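PDB 2OKX: rhamnosidase B from Bacillus sp., which hydrolyses terminal alpha-L-rhamnose residues from rhamnosides as a family 78 glycoside hydrolase, probably by an inverting mechanism. Local coordinates for residues N235-P239 with S620-S624; S100-Y104 with Y571-F575; R138-P142 with P389-E395. All blocks are in the same frame, centred on the assembly; numbering follows the deposited sequence.

Contact 1 (N235-P239 with S620-S624)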
loop_
_atom_site.group_PDB
_atom_site.type_symbol
_atom_site.label_atom_id
_atom_site.label_comp_id
_atom_site.label_asym_id
_atom_site.label_seq_id
_atom_site.Cartn_x
_atom_site.Cartn_y
_atom_site.Cartn_z
ATOM N N ASN A 235 14.536 9.011 10.684
ATOM C CA ASN A 235 14.318 10.222 9.903
ATOM C C ASN A 235 14.129 10.041 8.400
ATOM O O ASN A 235 13.916 11.016 7.682
ATOM C CB ASN A 235 15.454 11.208 10.174
ATOM C CG ASN A 235 15.531 11.605 11.634
ATOM O OD1 ASN A 235 14.561 12.109 12.202
ATOM N ND2 ASN A 235 16.681 11.373 12.251
ATOM N N HIS A 236 14.208 8.807 7.916
ATOM C CA HIS A 236 14.014 8.558 6.490
ATOM C C HIS A 236 13.451 7.161 6.282
ATOM O O HIS A 236 13.357 6.380 7.226
ATOM C CB HIS A 236 15.334 8.694 5.724
ATOM C CG HIS A 236 16.331 7.629 6.053
ATOM N ND1 HIS A 236 17.348 7.814 6.965
ATOM C CD2 HIS A 236 16.443 6.352 5.617
ATOM C CE1 HIS A 236 18.044 6.696 7.076
ATOM N NE2 HIS A 236 17.515 5.794 6.270
ATOM N N ALA A 237 13.083 6.845 5.044
ATOM C CA ALA A 237 12.523 5.537 4.736
ATOM C C ALA A 237 13.349 4.805 3.690
ATOM O O ALA A 237 12.818 4.011 2.914
ATOM C CB ALA A 237 11.080 5.682 4.259
ATOM N N ASN A 238 14.647 5.092 3.654
ATOM C CA ASN A 238 15.537 4.420 2.720
ATOM C C ASN A 238 16.013 3.147 3.395
ATOM O O ASN A 238 16.043 3.060 4.621
ATOM C CB ASN A 238 16.763 5.278 2.398
ATOM C CG ASN A 238 16.409 6.566 1.698
ATOM O OD1 ASN A 238 15.678 6.567 0.705
ATOM N ND2 ASN A 238 16.940 7.675 2.200
ATOM N N PRO A 239 16.367 2.132 2.605
ATOM C CA PRO A 239 16.844 0.888 3.203
ATOM C C PRO A 239 18.182 1.142 3.896
ATOM O O PRO A 239 18.980 1.950 3.427
ATOM C CB PRO A 239 17.025 -0.031 1.998
ATOM C CG PRO A 239 16.028 0.482 1.013
ATOM C CD PRO A 239 16.152 1.976 1.156
ATOM N N SER A 620 7.027 10.543 -0.329
ATOM C CA SER A 620 7.716 9.556 0.496
ATOM C C SER A 620 9.114 9.902 0.987
ATOM O O SER A 620 9.810 10.739 0.407
ATOM C CB SER A 620 7.780 8.235 -0.277
ATOM O OG SER A 620 8.578 7.276 0.388
ATOM N N ALA A 621 9.516 9.225 2.060
ATOM C CA ALA A 621 10.834 9.415 2.649
ATOM C C ALA A 621 11.819 8.417 2.049
ATOM O O ALA A 621 12.989 8.392 2.425
ATOM C CB ALA A 621 10.764 9.249 4.166
ATOM N N TRP A 622 11.345 7.574 1.134
ATOM C CA TRP A 622 12.235 6.619 0.477
ATOM C C TRP A 622 12.645 7.249 -0.846
ATOM O O TRP A 622 11.856 7.296 -1.789
ATOM C CB TRP A 622 11.550 5.269 0.209
ATOM C CG TRP A 622 12.437 4.286 -0.552
ATOM C CD1 TRP A 622 13.805 4.331 -0.663
ATOM C CD2 TRP A 622 12.021 3.104 -1.261
ATOM N NE1 TRP A 622 14.261 3.256 -1.389
ATOM C CE2 TRP A 622 13.190 2.487 -1.769
ATOM C CE3 TRP A 622 10.778 2.507 -1.513
ATOM C CZ2 TRP A 622 13.151 1.300 -2.516
ATOM C CZ3 TRP A 622 10.737 1.324 -2.255
ATOM C CH2 TRP A 622 11.918 0.735 -2.747
ATOM N N SER A 623 13.873 7.755 -0.898
ATOM C CA SER A 623 14.387 8.381 -2.107
ATOM C C SER A 623 14.758 7.259 -3.059
ATOM O O SER A 623 15.872 6.732 -3.020
ATOM C CB SER A 623 15.615 9.236 -1.778
ATOM O OG SER A 623 16.050 9.966 -2.913
ATOM N N SER A 624 13.803 6.891 -3.906
ATOM C CA SER A 624 13.985 5.810 -4.862
ATOM C C SER A 624 13.483 6.235 -6.232
ATOM O O SER A 624 12.478 6.939 -6.346
ATOM C CB SER A 624 13.216 4.574 -4.391
ATOM O OG SER A 624 13.271 3.536 -5.350
#
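The backbone N of S623 donates to N238 OD1 over 2.7 Å, and the backbone N of A237 donates to the carbonyl O of A621 over 3.0 Å; these two hydrogen bonds join the loop 235-239 to the loop 620-624. They differ in geometry. S623 N lies in the carbonyl plane of the N238 amide, whereas A237 N approaches the A621 carbonyl from above its plane, with a straighter N-H...O angle of 159°. The other end of the N238 amide, ND2, is held by E347. N238 CG stands beside its own backbone N, chi1 -64°, and this brings OD1 to the edge of the W622 indole, 3.2 Å from CD1, with amide and ring planes 68° apart. P239 crosses W622 at about a right angle, its CD 3.4 Å from W622 NE1, and S624 CB lies over one face of the same ring, toward its rim. Beside the A237 N–A621 O bond the methyl groups of A237 and A621 meet, CB to CB at 3.6 Å. Within 620-624 an ST turn, in which S620 OG accepts from W622 N, fixes the backbone that carries the indole. The contact thus joins a D2-domain loop to a loop of the six-hairpin glycosidase domain, near a bound glycerol beside W622. The junction rests on directional bonds to main-chain groups, and N238 uses both ends of its amide, which fixes its rotation.

Contact 2 (S100-Y104 with Y571-F575)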
loop_
_atom_site.group_PDB
_atom_site.type_symbol
_atom_site.label_atom_id
_atom_site.label_comp_id
_atom_site.label_asym_id
_atom_site.label_seq_id
_atom_site.Cartn_x
_atom_site.Cartn_y
_atom_site.Cartn_z
ATOM N N SER A 100 9.562 8.317 9.716
ATOM C CA SER A 100 9.199 8.508 8.314
ATOM C C SER A 100 8.787 7.188 7.662
ATOM O O SER A 100 9.218 6.120 8.092
ATOM C CB SER A 100 10.379 9.105 7.532
ATOM O OG SER A 100 10.713 10.409 7.982
ATOM N N ASN A 101 7.934 7.264 6.639
ATOM C CA ASN A 101 7.519 6.071 5.899
ATOM C C ASN A 101 7.274 6.431 4.429
ATOM O O ASN A 101 7.689 7.501 3.981
ATOM C CB ASN A 101 6.282 5.397 6.530
ATOM C CG ASN A 101 5.079 6.325 6.651
ATOM O OD1 ASN A 101 4.740 7.058 5.722
ATOM N ND2 ASN A 101 4.411 6.271 7.800
ATOM N N PHE A 102 6.619 5.546 3.682
ATOM C CA PHE A 102 6.368 5.774 2.256
ATOM C C PHE A 102 5.229 6.741 1.928
ATOM O O PHE A 102 4.952 6.988 0.753
ATOM C CB PHE A 102 6.097 4.443 1.540
ATOM C CG PHE A 102 7.289 3.520 1.455
ATOM C CD1 PHE A 102 8.295 3.545 2.418
ATOM C CD2 PHE A 102 7.342 2.539 0.465
ATOM C CE1 PHE A 102 9.331 2.599 2.404
ATOM C CE2 PHE A 102 8.365 1.590 0.441
ATOM C CZ PHE A 102 9.364 1.618 1.417
ATOM N N TYR A 103 4.541 7.260 2.943
ATOM C CA TYR A 103 3.466 8.222 2.703
ATOM C C TYR A 103 3.413 9.311 3.771
ATOM O O TYR A 103 2.388 9.969 3.970
ATOM C CB TYR A 103 2.093 7.527 2.561
ATOM C CG TYR A 103 1.702 6.503 3.619
ATOM C CD1 TYR A 103 1.530 6.866 4.958
ATOM C CD2 TYR A 103 1.424 5.180 3.257
ATOM C CE1 TYR A 103 1.084 5.939 5.907
ATOM C CE2 TYR A 103 0.976 4.249 4.195
ATOM C CZ TYR A 103 0.806 4.636 5.518
ATOM O OH TYR A 103 0.346 3.720 6.442
ATOM N N TYR A 104 4.547 9.509 4.436
ATOM C CA TYR A 104 4.671 10.508 5.485
ATOM C C TYR A 104 6.139 10.815 5.760
ATOM O O TYR A 104 6.951 9.906 5.911
ATOM C CB TYR A 104 4.003 10.009 6.775
ATOM C CG TYR A 104 4.350 10.840 7.995
ATOM C CD1 TYR A 104 5.343 10.428 8.885
ATOM C CD2 TYR A 104 3.720 12.062 8.229
ATOM C CE1 TYR A 104 5.709 11.220 9.983
ATOM C CE2 TYR A 104 4.074 12.861 9.320
ATOM C CZ TYR A 104 5.069 12.434 10.191
ATOM O OH TYR A 104 5.422 13.227 11.257
ATOM N N TYR A 571 -0.386 -4.706 2.188
ATOM C CA TYR A 571 1.020 -4.465 2.494
ATOM C C TYR A 571 1.529 -3.029 2.515
ATOM O O TYR A 571 2.258 -2.655 3.438
ATOM C CB TYR A 571 1.929 -5.271 1.553
ATOM C CG TYR A 571 1.766 -6.771 1.673
ATOM C CD1 TYR A 571 0.787 -7.446 0.946
ATOM C CD2 TYR A 571 2.552 -7.506 2.560
ATOM C CE1 TYR A 571 0.588 -8.815 1.102
ATOM C CE2 TYR A 571 2.362 -8.875 2.729
ATOM C CZ TYR A 571 1.378 -9.523 2.001
ATOM O OH TYR A 571 1.152 -10.865 2.200
ATOM N N GLU A 572 1.143 -2.211 1.537
ATOM C CA GLU A 572 1.693 -0.860 1.477
ATOM C C GLU A 572 0.785 0.371 1.562
ATOM O O GLU A 572 1.086 1.295 2.325
ATOM C CB GLU A 572 2.574 -0.758 0.224
ATOM C CG GLU A 572 3.365 -2.042 -0.050
ATOM C CD GLU A 572 4.516 -1.851 -1.023
ATOM O OE1 GLU A 572 5.030 -2.866 -1.543
ATOM O OE2 GLU A 572 4.918 -0.695 -1.260
ATOM N N GLN A 573 -0.302 0.401 0.790
ATOM C CA GLN A 573 -1.200 1.559 0.791
ATOM C C GLN A 573 -0.391 2.783 0.344
ATOM O O GLN A 573 -0.624 3.909 0.799
ATOM C CB GLN A 573 -1.779 1.791 2.194
ATOM C CG GLN A 573 -2.763 0.713 2.656
ATOM C CD GLN A 573 -3.059 0.773 4.151
ATOM O OE1 GLN A 573 -3.127 1.850 4.743
ATOM N NE2 GLN A 573 -3.256 -0.393 4.760
ATOM N N VAL A 574 0.554 2.539 -0.560
ATOM C CA VAL A 574 1.442 3.576 -1.083
ATOM C C VAL A 574 1.103 4.026 -2.502
ATOM O O VAL A 574 0.756 3.211 -3.357
ATOM C CB VAL A 574 2.913 3.077 -1.081
ATOM C CG1 VAL A 574 3.821 4.079 -1.793
ATOM C CG2 VAL A 574 3.387 2.870 0.352
ATOM N N PHE A 575 1.210 5.329 -2.750
ATOM C CA PHE A 575 0.959 5.842 -4.083
ATOM C C PHE A 575 2.204 5.611 -4.934
ATOM O O PHE A 575 3.144 6.414 -4.919
ATOM C CB PHE A 575 0.611 7.338 -4.046
ATOM C CG PHE A 575 0.695 8.023 -5.392
ATOM C CD1 PHE A 575 0.416 7.331 -6.571
ATOM C CD2 PHE A 575 1.059 9.364 -5.478
ATOM C CE1 PHE A 575 0.502 7.967 -7.813
ATOM C CE2 PHE A 575 1.148 10.011 -6.711
ATOM C CZ PHE A 575 0.871 9.309 -7.882
HETATM O O HOH W 1 2.452 7.364 -0.786
#
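Y103, V574 and F102 carry the contact between the loops 100-104 and 571-575. The Y103 ring lies alongside the backbone of the second loop: its CE2 edge meets the carbonyl O of E572, near the ring plane, at 3.5 Å, while CD2 comes within 3.4 Å of Q573 O. Y103 CG sits between its backbone N and carbonyl carbon, chi1 49°, a torsion that swings the ring across to these carbonyls; the hydroxyl, away from them, is hydrogen-bonded to Q148. V574 points one branch, CG2, at F102 CB, 3.4 Å away, and the same methyl reaches obliquely towards both aromatic rings, with Y103 CD2 at 4.2 Å. CG2 lies beside the V574 backbone N, and the other branch, CG1, anti to that N (chi1 173°), stays near F102 as well. No direct hydrogen bond crosses the contact. A water spans it instead, donating to F102 O at 3.0 Å and accepting from F575 N at 3.1 Å. The Asx turn in which N101 OD1 accepts from Y103 N shapes the first loop. E572, whose carboxylate binds R858, W576 and a glycerol molecule, flanks the F102 side of this buried junction. The first loop leaves strand 87-96 of the N-terminal domain and leads on to strand 110-117, while the second links helices 544-559 and 577-590 of the six-hairpin domain.

Contact 3 (R138-P142 with P389-E395)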
loop_
_atom_site.group_PDB
_atom_site.type_symbol
_atom_site.label_atom_id
_atom_site.label_comp_id
_atom_site.label_asym_id
_atom_site.label_seq_id
_atom_site.Cartn_x
_atom_site.Cartn_y
_atom_site.Cartn_z
ATOM N N ARG A 138 -0.310 1.949 23.875
ATOM C CA ARG A 138 1.101 1.625 24.063
ATOM C C ARG A 138 1.974 2.103 22.910
ATOM O O ARG A 138 1.831 1.643 21.776
ATOM C CB ARG A 138 1.271 0.115 24.230
ATOM C CG ARG A 138 0.353 -0.514 25.270
ATOM C CD ARG A 138 0.357 0.260 26.586
ATOM N NE ARG A 138 -0.321 -0.471 27.657
ATOM C CZ ARG A 138 -0.743 0.079 28.793
ATOM N NH1 ARG A 138 -0.563 1.376 29.017
ATOM N NH2 ARG A 138 -1.344 -0.669 29.706
ATOM N N SER A 139 2.890 3.020 23.211
ATOM C CA SER A 139 3.781 3.570 22.201
ATOM C C SER A 139 4.882 2.615 21.761
ATOM O O SER A 139 5.712 2.973 20.926
ATOM C CB SER A 139 4.401 4.877 22.697
ATOM O OG SER A 139 3.434 5.912 22.717
ATOM N N ASN A 140 4.908 1.411 22.319
ATOM C CA ASN A 140 5.917 0.439 21.916
ATOM C C ASN A 140 5.316 -0.648 21.016
ATOM O O ASN A 140 5.964 -1.663 20.750
ATOM C CB ASN A 140 6.578 -0.221 23.134
ATOM C CG ASN A 140 5.624 -1.107 23.919
ATOM O OD1 ASN A 140 6.036 -2.105 24.516
ATOM N ND2 ASN A 140 4.352 -0.741 23.935
ATOM N N SER A 141 4.090 -0.431 20.542
ATOM C CA SER A 141 3.437 -1.417 19.682
ATOM C C SER A 141 4.252 -1.618 18.399
ATOM O O SER A 141 5.053 -0.763 18.019
ATOM C CB SER A 141 1.995 -0.991 19.361
ATOM O OG SER A 141 1.957 0.159 18.546
ATOM N N PRO A 142 4.055 -2.753 17.713
ATOM C CA PRO A 142 4.792 -3.056 16.482
ATOM C C PRO A 142 4.699 -2.057 15.334
ATOM O O PRO A 142 3.644 -1.471 15.078
ATOM C CB PRO A 142 4.236 -4.422 16.068
ATOM C CG PRO A 142 3.762 -5.017 17.355
ATOM C CD PRO A 142 3.107 -3.838 18.023
ATOM N N PRO A 389 13.433 0.392 24.796
ATOM C CA PRO A 389 12.079 -0.031 25.174
ATOM C C PRO A 389 10.958 0.243 24.169
ATOM O O PRO A 389 10.131 -0.626 23.914
ATOM C CB PRO A 389 11.853 0.698 26.494
ATOM C CG PRO A 389 13.228 0.707 27.092
ATOM C CD PRO A 389 14.080 1.110 25.911
ATOM N N SER A 390 10.928 1.447 23.606
ATOM C CA SER A 390 9.883 1.811 22.655
ATOM C C SER A 390 9.930 1.020 21.343
ATOM O O SER A 390 8.976 1.045 20.561
ATOM C CB SER A 390 9.939 3.313 22.361
ATOM O OG SER A 390 11.162 3.675 21.745
ATOM N N LEU A 391 11.030 0.312 21.113
ATOM C CA LEU A 391 11.197 -0.472 19.892
ATOM C C LEU A 391 10.987 -1.951 20.178
ATOM O O LEU A 391 11.288 -2.799 19.343
ATOM C CB LEU A 391 12.611 -0.270 19.328
ATOM C CG LEU A 391 13.096 1.169 19.121
ATOM C CD1 LEU A 391 14.507 1.157 18.542
ATOM C CD2 LEU A 391 12.144 1.907 18.194
ATOM N N TYR A 392 10.453 -2.254 21.354
ATOM C CA TYR A 392 10.257 -3.636 21.769
ATOM C C TYR A 392 8.914 -3.885 22.445
ATOM O O TYR A 392 8.450 -3.066 23.240
ATOM C CB TYR A 392 11.378 -4.014 22.742
ATOM C CG TYR A 392 11.257 -5.385 23.355
ATOM C CD1 TYR A 392 11.819 -6.498 22.734
ATOM C CD2 TYR A 392 10.588 -5.573 24.567
ATOM C CE1 TYR A 392 11.725 -7.762 23.302
ATOM C CE2 TYR A 392 10.485 -6.837 25.144
ATOM C CZ TYR A 392 11.057 -7.924 24.507
ATOM O OH TYR A 392 10.977 -9.174 25.071
ATOM N N THR A 393 8.295 -5.023 22.136
ATOM C CA THR A 393 7.026 -5.385 22.761
ATOM C C THR A 393 6.774 -6.888 22.753
ATOM O O THR A 393 7.097 -7.581 21.789
ATOM C CB THR A 393 5.810 -4.687 22.095
ATOM O OG1 THR A 393 4.631 -4.964 22.867
ATOM C CG2 THR A 393 5.597 -5.198 20.663
ATOM N N GLU A 394 6.206 -7.385 23.847
ATOM C CA GLU A 394 5.883 -8.799 23.979
ATOM C C GLU A 394 4.395 -9.029 23.699
ATOM O O GLU A 394 3.877 -10.127 23.870
ATOM C CB GLU A 394 6.268 -9.298 25.379
ATOM C CG GLU A 394 7.760 -9.607 25.497
ATOM C CD GLU A 394 8.238 -9.772 26.932
ATOM O OE1 GLU A 394 7.476 -10.298 27.767
ATOM O OE2 GLU A 394 9.392 -9.385 27.215
ATOM N N GLU A 395 3.714 -7.970 23.274
ATOM C CA GLU A 395 2.297 -8.052 22.922
ATOM C C GLU A 395 2.358 -8.127 21.399
ATOM O O GLU A 395 2.203 -7.126 20.704
ATOM C CB GLU A 395 1.579 -6.795 23.407
ATOM C CG GLU A 395 1.737 -6.589 24.918
ATOM C CD GLU A 395 1.055 -5.342 25.427
ATOM O OE1 GLU A 395 1.568 -4.227 25.175
ATOM O OE2 GLU A 395 -0.005 -5.478 26.077
HETATM O O HOH W 2 -0.417 -3.212 27.649
HETATM O O HOH W 3 7.969 -0.727 18.489
#
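N140 and T393 meet where a type I beta turn, R138 to S141, of the N-terminal domain lies against the edge strand 392-393 of an antiparallel sheet. Their side chains cross at about a right angle. T393 CB faces the carbonyl O of N140 at 3.3 Å, and CG2 turns to the P142 ring, 3.8 Å from its CG, again nearly perpendicular. The CG2 methyl stands between the T393 backbone N and carbonyl carbon while OG1 is anti to that N, chi1 -173°; the torsion thus commits the methyl to the proline and leaves OG1 to accept from E395 N in an ST turn. With an alanine here, E395 N would probably lose its OG1 acceptor and a gap is likely to open beside P142, where CG2 now packs. Further along, N140 CA makes a CA-H...O contact with S390 O at 3.4 Å, and a water lies near both S390 O and S141 O. R138 and E395 run obliquely to each other with guanidinium and carboxylate planes 33° apart. Their charged atoms do not touch, although the opposite charges probably attract at this range; R138 instead pairs with E158 through NH2. The arm of R138 bends at chi2, -48°, and its CG lies 3.9 Å from E395 OE1. A water joins the two side chains: lying at the guanidinium edge, in its plane, it accepts from R138 NE at 2.7 Å and donates to E395 OE2 at 2.8 Å.

Overall arrangement
From the N terminus, the chain first reaches 100-104 and then 138-142, both in N-terminal domain loops, before 235-239 in the D2 region. Contact 3 closes first, when 389-395 returns to 138-142; it is nested inside the much longer loop closed by contact 2 at 571-575. Contact 1 closes last, at 620-624, and crosses both others. Contacts 1 and 2 adjoin, their centres 10 Å apart: A621 N probably bonds to N101 O, and W622 packs on F102, so four loops, one each from the N-terminal and D2 domains and two from the six-hairpin domain, converge there. Contact 3 stands apart, its nearest atoms about 11 Å from either, tying the N-terminal domain to strand 392-393.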